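Local coordinates for protein allergen Aed a 2 (PDB 3DXL) that binds and sequesters host biogenic amines and leukotrienes, modulating blood feeding by the female mosquito, at residues S234-N239 with W245-C250. Residues are numbered along the deposited sequence; the frame is centred on the assembly and turned at random.
Sequences SKEPSN and WHYYKC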
loop_
_atom_site.group_PDB
_atom_site.type_symbol
_atom_site.label_atom_id
_atom_site.label_comp_id
_atom_site.label_asym_id
_atom_site.label_seq_id
_atom_site.Cartn_x
_atom_site.Cartn_y
_atom_site.Cartn_z
ATOM N N SER A 234 -4.719 -22.358 -9.262
ATOM C CA SER A 234 -4.581 -23.510 -10.160
ATOM C C SER A 234 -5.291 -23.284 -11.500
ATOM O O SER A 234 -4.990 -23.962 -12.487
ATOM C CB SER A 234 -5.068 -24.800 -9.487
ATOM O OG SER A 234 -6.483 -24.885 -9.478
ATOM N N LYS A 235 -6.212 -22.317 -11.524
ATOM C CA LYS A 235 -6.965 -21.957 -12.727
ATOM C C LYS A 235 -6.696 -20.519 -13.184
ATOM O O LYS A 235 -7.468 -19.937 -13.946
ATOM C CB LYS A 235 -8.463 -22.186 -12.503
ATOM C CG LYS A 235 -8.870 -23.656 -12.543
ATOM C CD LYS A 235 -10.284 -23.872 -12.026
ATOM C CE LYS A 235 -10.316 -23.922 -10.507
ATOM N NZ LYS A 235 -11.667 -24.269 -9.979
ATOM N N GLU A 236 -5.585 -19.960 -12.714
ATOM C CA GLU A 236 -5.142 -18.627 -13.091
ATOM C C GLU A 236 -5.075 -18.473 -14.610
ATOM O O GLU A 236 -4.507 -19.337 -15.285
ATOM C CB GLU A 236 -3.750 -18.407 -12.511
ATOM C CG GLU A 236 -3.400 -16.990 -12.219
ATOM C CD GLU A 236 -2.052 -16.888 -11.557
ATOM O OE1 GLU A 236 -1.033 -17.202 -12.219
ATOM O OE2 GLU A 236 -2.004 -16.484 -10.380
ATOM N N PRO A 237 -5.641 -17.375 -15.153
ATOM C CA PRO A 237 -5.535 -17.114 -16.591
ATOM C C PRO A 237 -4.115 -16.715 -16.993
ATOM O O PRO A 237 -3.337 -16.251 -16.150
ATOM C CB PRO A 237 -6.500 -15.946 -16.810
ATOM C CG PRO A 237 -6.542 -15.252 -15.499
ATOM C CD PRO A 237 -6.414 -16.326 -14.464
ATOM N N SER A 238 -3.791 -16.910 -18.267
ATOM C CA SER A 238 -2.450 -16.627 -18.773
ATOM C C SER A 238 -2.250 -15.159 -19.144
ATOM O O SER A 238 -1.126 -14.667 -19.081
ATOM C CB SER A 238 -2.116 -17.540 -19.955
ATOM O OG SER A 238 -3.072 -17.397 -20.991
ATOM N N ASN A 239 -3.324 -14.465 -19.524
ATOM C CA ASN A 239 -3.267 -13.020 -19.794
ATOM C C ASN A 239 -3.145 -12.244 -18.489
ATOM O O ASN A 239 -4.062 -12.253 -17.655
ATOM C CB ASN A 239 -4.505 -12.549 -20.569
ATOM C CG ASN A 239 -4.453 -11.061 -20.952
ATOM O OD1 ASN A 239 -3.615 -10.288 -20.469
ATOM N ND2 ASN A 239 -5.367 -10.659 -21.828
ATOM N N TRP A 245 -9.046 -9.422 -11.969
ATOM C CA TRP A 245 -10.456 -9.756 -12.139
ATOM C C TRP A 245 -10.718 -11.237 -11.851
ATOM O O TRP A 245 -11.697 -11.581 -11.183
ATOM C CB TRP A 245 -10.893 -9.377 -13.550
ATOM C CG TRP A 245 -12.304 -9.776 -13.887
ATOM C CD1 TRP A 245 -13.448 -9.084 -13.594
ATOM C CD2 TRP A 245 -12.714 -10.956 -14.595
ATOM N NE1 TRP A 245 -14.548 -9.765 -14.082
ATOM C CE2 TRP A 245 -14.128 -10.919 -14.686
ATOM C CE3 TRP A 245 -12.032 -12.046 -15.150
ATOM C CZ2 TRP A 245 -14.869 -11.921 -15.333
ATOM C CZ3 TRP A 245 -12.771 -13.050 -15.780
ATOM C CH2 TRP A 245 -14.174 -12.975 -15.867
ATOM N N HIS A 246 -9.840 -12.108 -12.339
ATOM C CA HIS A 246 -9.970 -13.532 -12.068
ATOM C C HIS A 246 -10.069 -13.838 -10.578
ATOM O O HIS A 246 -10.943 -14.594 -10.147
ATOM C CB HIS A 246 -8.808 -14.317 -12.671
ATOM C CG HIS A 246 -8.756 -15.742 -12.224
ATOM N ND1 HIS A 246 -9.580 -16.718 -12.745
ATOM C CD2 HIS A 246 -7.977 -16.358 -11.301
ATOM C CE1 HIS A 246 -9.308 -17.873 -12.164
ATOM N NE2 HIS A 246 -8.343 -17.682 -11.281
ATOM N N TYR A 247 -9.153 -13.273 -9.787
ATOM C CA TYR A 247 -9.160 -13.564 -8.368
ATOM C C TYR A 247 -10.355 -12.946 -7.662
ATOM O O TYR A 247 -10.943 -13.574 -6.775
ATOM C CB TYR A 247 -7.833 -13.155 -7.722
ATOM C CG TYR A 247 -6.742 -14.165 -7.993
ATOM C CD1 TYR A 247 -6.728 -15.391 -7.337
ATOM C CD2 TYR A 247 -5.742 -13.906 -8.925
ATOM C CE1 TYR A 247 -5.742 -16.326 -7.588
ATOM C CE2 TYR A 247 -4.738 -14.844 -9.179
ATOM C CZ TYR A 247 -4.755 -16.043 -8.509
ATOM O OH TYR A 247 -3.775 -16.973 -8.746
ATOM N N TYR A 248 -10.713 -11.729 -8.063
ATOM C CA TYR A 248 -11.910 -11.095 -7.514
ATOM C C TYR A 248 -13.162 -11.958 -7.749
ATOM O O TYR A 248 -13.886 -12.286 -6.805
ATOM C CB TYR A 248 -12.083 -9.696 -8.107
ATOM C CG TYR A 248 -13.348 -9.000 -7.669
ATOM C CD1 TYR A 248 -13.473 -8.490 -6.379
ATOM C CD2 TYR A 248 -14.441 -8.879 -8.538
ATOM C CE1 TYR A 248 -14.653 -7.855 -5.964
ATOM C CE2 TYR A 248 -15.617 -8.246 -8.135
ATOM C CZ TYR A 248 -15.713 -7.740 -6.852
ATOM O OH TYR A 248 -16.865 -7.113 -6.434
ATOM N N LYS A 249 -13.375 -12.338 -9.005
ATOM C CA LYS A 249 -14.518 -13.170 -9.378
ATOM C C LYS A 249 -14.497 -14.496 -8.619
ATOM O O LYS A 249 -15.512 -14.929 -8.070
ATOM C CB LYS A 249 -14.476 -13.421 -10.876
ATOM C CG LYS A 249 -15.531 -14.399 -11.381
ATOM C CD LYS A 249 -15.511 -14.481 -12.889
ATOM C CE LYS A 249 -16.422 -15.591 -13.426
ATOM N NZ LYS A 249 -17.886 -15.322 -13.240
ATOM N N CYS A 250 -13.331 -15.136 -8.585
ATOM C CA CYS A 250 -13.181 -16.415 -7.918
ATOM C C CYS A 250 -13.566 -16.318 -6.446
ATOM O O CYS A 250 -14.345 -17.124 -5.948
ATOM C CB CYS A 250 -11.753 -16.931 -8.077
ATOM S SG CYS A 250 -11.530 -18.679 -7.711
#
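E236 and Y247 meet because their first torsions bring both side chains together between loop and helix: chi1 of E236 (-152°) sets CG anti to the backbone N, the chain then running extended to the carboxylate, while chi1 of Y247 (-78°) places its CG anti to the carbonyl carbon, beside the backbone N, and the hydroxyl end then reaches the loop. The phenol OH of Y247 donates to OE2 of E236 over 2.5 Å, a very short bond. OE2 lies at the ring edge, in its plane, yet the carboxylate is turned 79° from that plane, nearly perpendicular to it. E236 CG runs alongside the phenol end, 3.5 Å from Y247 OH.

The second anchor is a CH-pi contact. P237 CD sits over one face of the H246 imidazole, 3.5 Å from the centroid, and comes nearest at H246 CG (3.3 Å). P237 CG also rests on H246 CB at 3.7 Å. Farther round the ring, CE1 of H246 reaches K235 O at 3.3 Å, approaching obliquely, whereas NE2 makes its hydrogen bond to C232 O near the end of helix 223-234. H246 CD2 in turn lies 4.0 Å above the centre of the Y247 ring.

The contact thus ties the connector between helices 223-234 and 243-253 back onto the second helix, beside the C232–C250 disulfide of this PBP/GOBP-family domain and away from the annotated ligand sites. The bond to C232 O implies that NE2 carries a proton, and the very short phenol–carboxylate bond is consistent with a carboxylate that polarises the Y247 hydroxyl.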